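Local coordinates for amidohydrolase 3 domain-containing protein (Pyrococcus horikoshii, PDB 3IGH) that is uncharacterised but probably acts as a metal-dependent amidohydrolase, hydrolysing carbon-nitrogen bonds other than peptide bonds, at residues 412-418 with 433-439. Residues are numbered along the deposited sequence; the frame is centred on the assembly and turned at random.
Sequences VDAAVNR and ALDIKDA. With SO4 (sulfate ion), chain N.
In the amidohydrolase domain, whose family belongs to the TIM-barrel clan, Ala415 and Val416 in the C-terminal turn of helix 408-417 pack on Leu434. This residue lies in the 433-435 lead-in to helix 436-450, whose N-terminal turn also joins the contact. The two chains come closest at Val416 and Leu434. Leu434 N donates to Ala415 O at 3.1 Å, in a nearly straight bond (174° at the hydrogen). Val416 CA in turn approaches Leu434 O at 3.2 Å, a CA-H...O contact. A water donates to both Val416 O and Leu434 O, so it bridges the two backbones.

Ala439 CB packs against two valine methyls, Val416 CG2 at 3.9 Å and Val412 CG1 at 4.1 Å. In Val416, CG1 is anti to the backbone N (chi1 174°). This leaves CG2 beside that N, where it also meets the backbone of Ile436. Ala415, Leu434 and Ala439 all touch Phe397 of strand 395-397, which pairs in parallel with strand 357-360.

Asp435 is the N-cap of the second helix. Its OD1 accepts from Asp438 N at 3.0 Å. At the end of the first helix, Arg418 leaves helical geometry with positive phi. Its guanidinium group bonds to Tyr384 O and Thr429 OG1. Its aliphatic part runs beside Ala433, with Arg418 CD 3.5 Å from Ala433 N.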
loop_
_atom_site.group_PDB
_atom_site.type_symbol
_atom_site.label_atom_id
_atom_site.label_comp_id
_atom_site.label_asym_id
_atom_site.label_seq_id
_atom_site.Cartn_x
_atom_site.Cartn_y
_atom_site.Cartn_z
ATOM N N VAL A 412 26.273 18.774 -2.279
ATOM C CA VAL A 412 27.244 18.644 -1.187
ATOM C C VAL A 412 28.247 19.803 -1.249
ATOM O O VAL A 412 28.500 20.470 -0.244
ATOM C CB VAL A 412 27.987 17.282 -1.219
ATOM C CG1 VAL A 412 29.149 17.245 -0.197
ATOM C CG2 VAL A 412 27.015 16.135 -0.929
ATOM N N ASP A 413 28.771 20.065 -2.444
ATOM C CA ASP A 413 29.737 21.148 -2.628
ATOM C C ASP A 413 29.167 22.511 -2.229
ATOM O O ASP A 413 29.852 23.316 -1.592
ATOM C CB ASP A 413 30.240 21.187 -4.062
ATOM C CG ASP A 413 31.524 21.999 -4.196
ATOM O OD1 ASP A 413 32.469 21.757 -3.421
ATOM O OD2 ASP A 413 31.592 22.879 -5.069
ATOM N N ALA A 414 27.904 22.742 -2.593
ATOM C CA ALA A 414 27.191 23.971 -2.264
ATOM C C ALA A 414 27.068 24.183 -0.759
ATOM O O ALA A 414 27.258 25.290 -0.273
ATOM C CB ALA A 414 25.824 23.970 -2.926
ATOM N N ALA A 415 26.763 23.120 -0.023
ATOM C CA ALA A 415 26.647 23.205 1.429
ATOM C C ALA A 415 27.990 23.415 2.113
ATOM O O ALA A 415 28.077 24.133 3.110
ATOM C CB ALA A 415 25.971 21.957 1.983
ATOM N N VAL A 416 29.025 22.777 1.579
ATOM C CA VAL A 416 30.359 22.833 2.172
ATOM C C VAL A 416 31.060 24.151 1.819
ATOM O O VAL A 416 31.627 24.802 2.690
ATOM C CB VAL A 416 31.218 21.581 1.792
ATOM C CG1 VAL A 416 32.678 21.713 2.292
ATOM C CG2 VAL A 416 30.593 20.310 2.374
ATOM N N ASN A 417 30.971 24.558 0.553
ATOM C CA ASN A 417 31.725 25.715 0.060
ATOM C C ASN A 417 30.939 26.991 -0.206
ATOM O O ASN A 417 31.532 28.033 -0.520
ATOM C CB ASN A 417 32.544 25.312 -1.170
ATOM C CG ASN A 417 33.579 24.265 -0.839
ATOM O OD1 ASN A 417 34.316 24.406 0.130
ATOM N ND2 ASN A 417 33.627 23.203 -1.624
ATOM N N ARG A 418 29.613 26.899 -0.098
ATOM C CA ARG A 418 28.700 28.054 -0.158
ATOM C C ARG A 418 28.882 29.037 -1.313
ATOM O O ARG A 418 28.651 30.224 -1.148
ATOM C CB ARG A 418 28.667 28.803 1.184
ATOM C CG ARG A 418 27.766 28.153 2.209
ATOM C CD ARG A 418 27.552 29.021 3.440
ATOM N NE ARG A 418 26.473 30.008 3.313
ATOM C CZ ARG A 418 25.175 29.740 3.482
ATOM N NH1 ARG A 418 24.767 28.501 3.735
ATOM N NH2 ARG A 418 24.277 30.712 3.375
ATOM N N ALA A 433 28.871 27.675 6.379
ATOM C CA ALA A 433 29.440 26.522 5.673
ATOM C C ALA A 433 29.443 25.288 6.568
ATOM O O ALA A 433 29.707 25.387 7.765
ATOM C CB ALA A 433 30.855 26.837 5.209
ATOM N N LEU A 434 29.110 24.136 5.991
ATOM C CA LEU A 434 29.129 22.874 6.733
ATOM C C LEU A 434 30.391 22.113 6.373
ATOM O O LEU A 434 30.959 22.330 5.306
ATOM C CB LEU A 434 27.902 22.014 6.396
ATOM C CG LEU A 434 26.493 22.571 6.633
ATOM C CD1 LEU A 434 25.469 21.463 6.461
ATOM C CD2 LEU A 434 26.372 23.175 8.012
ATOM N N ASP A 435 30.835 21.215 7.243
ATOM C CA ASP A 435 31.908 20.312 6.844
ATOM C C ASP A 435 31.317 19.128 6.073
ATOM O O ASP A 435 30.100 18.909 6.106
ATOM C CB ASP A 435 32.784 19.879 8.031
ATOM C CG ASP A 435 32.000 19.219 9.152
ATOM O OD1 ASP A 435 31.052 18.448 8.887
ATOM O OD2 ASP A 435 32.355 19.465 10.323
ATOM N N ILE A 436 32.172 18.375 5.384
ATOM C CA ILE A 436 31.712 17.285 4.522
ATOM C C ILE A 436 30.931 16.188 5.269
ATOM O O ILE A 436 29.930 15.700 4.748
ATOM C CB ILE A 436 32.857 16.714 3.629
ATOM C CG1 ILE A 436 32.279 15.817 2.528
ATOM C CG2 ILE A 436 33.949 16.015 4.474
ATOM C CD1 ILE A 436 33.060 15.855 1.240
ATOM N N LYS A 437 31.353 15.851 6.490
ATOM C CA LYS A 437 30.652 14.858 7.315
ATOM C C LYS A 437 29.201 15.234 7.606
ATOM O O LYS A 437 28.311 14.390 7.510
ATOM C CB LYS A 437 31.350 14.660 8.661
ATOM C CG LYS A 437 32.371 13.546 8.735
ATOM C CD LYS A 437 32.267 12.830 10.084
ATOM C CE LYS A 437 32.090 13.804 11.259
ATOM N NZ LYS A 437 31.042 13.346 12.227
ATOM N N ASP A 438 28.976 16.492 7.993
ATOM C CA ASP A 438 27.631 16.991 8.267
ATOM C C ASP A 438 26.783 17.100 7.000
ATOM O O ASP A 438 25.567 16.917 7.056
ATOM C CB ASP A 438 27.674 18.348 8.967
ATOM C CG ASP A 438 28.164 18.259 10.403
ATOM O OD1 ASP A 438 28.298 17.139 10.938
ATOM O OD2 ASP A 438 28.415 19.322 11.003
ATOM N N ALA A 439 27.420 17.419 5.876
ATOM C CA ALA A 439 26.730 17.452 4.587
ATOM C C ALA A 439 26.264 16.059 4.156
ATOM O O ALA A 439 25.115 15.894 3.719
ATOM C CB ALA A 439 27.609 18.102 3.506
HETATM S S SO4 N . 32.097 11.635 15.766
HETATM O O1 SO4 N . 33.377 11.978 16.378
HETATM O O2 SO4 N . 32.088 12.114 14.389
HETATM O O3 SO4 N . 31.935 10.186 15.777
HETATM O O4 SO4 N . 31.007 12.255 16.517
HETATM O O HOH W 1 33.348 24.066 5.084
#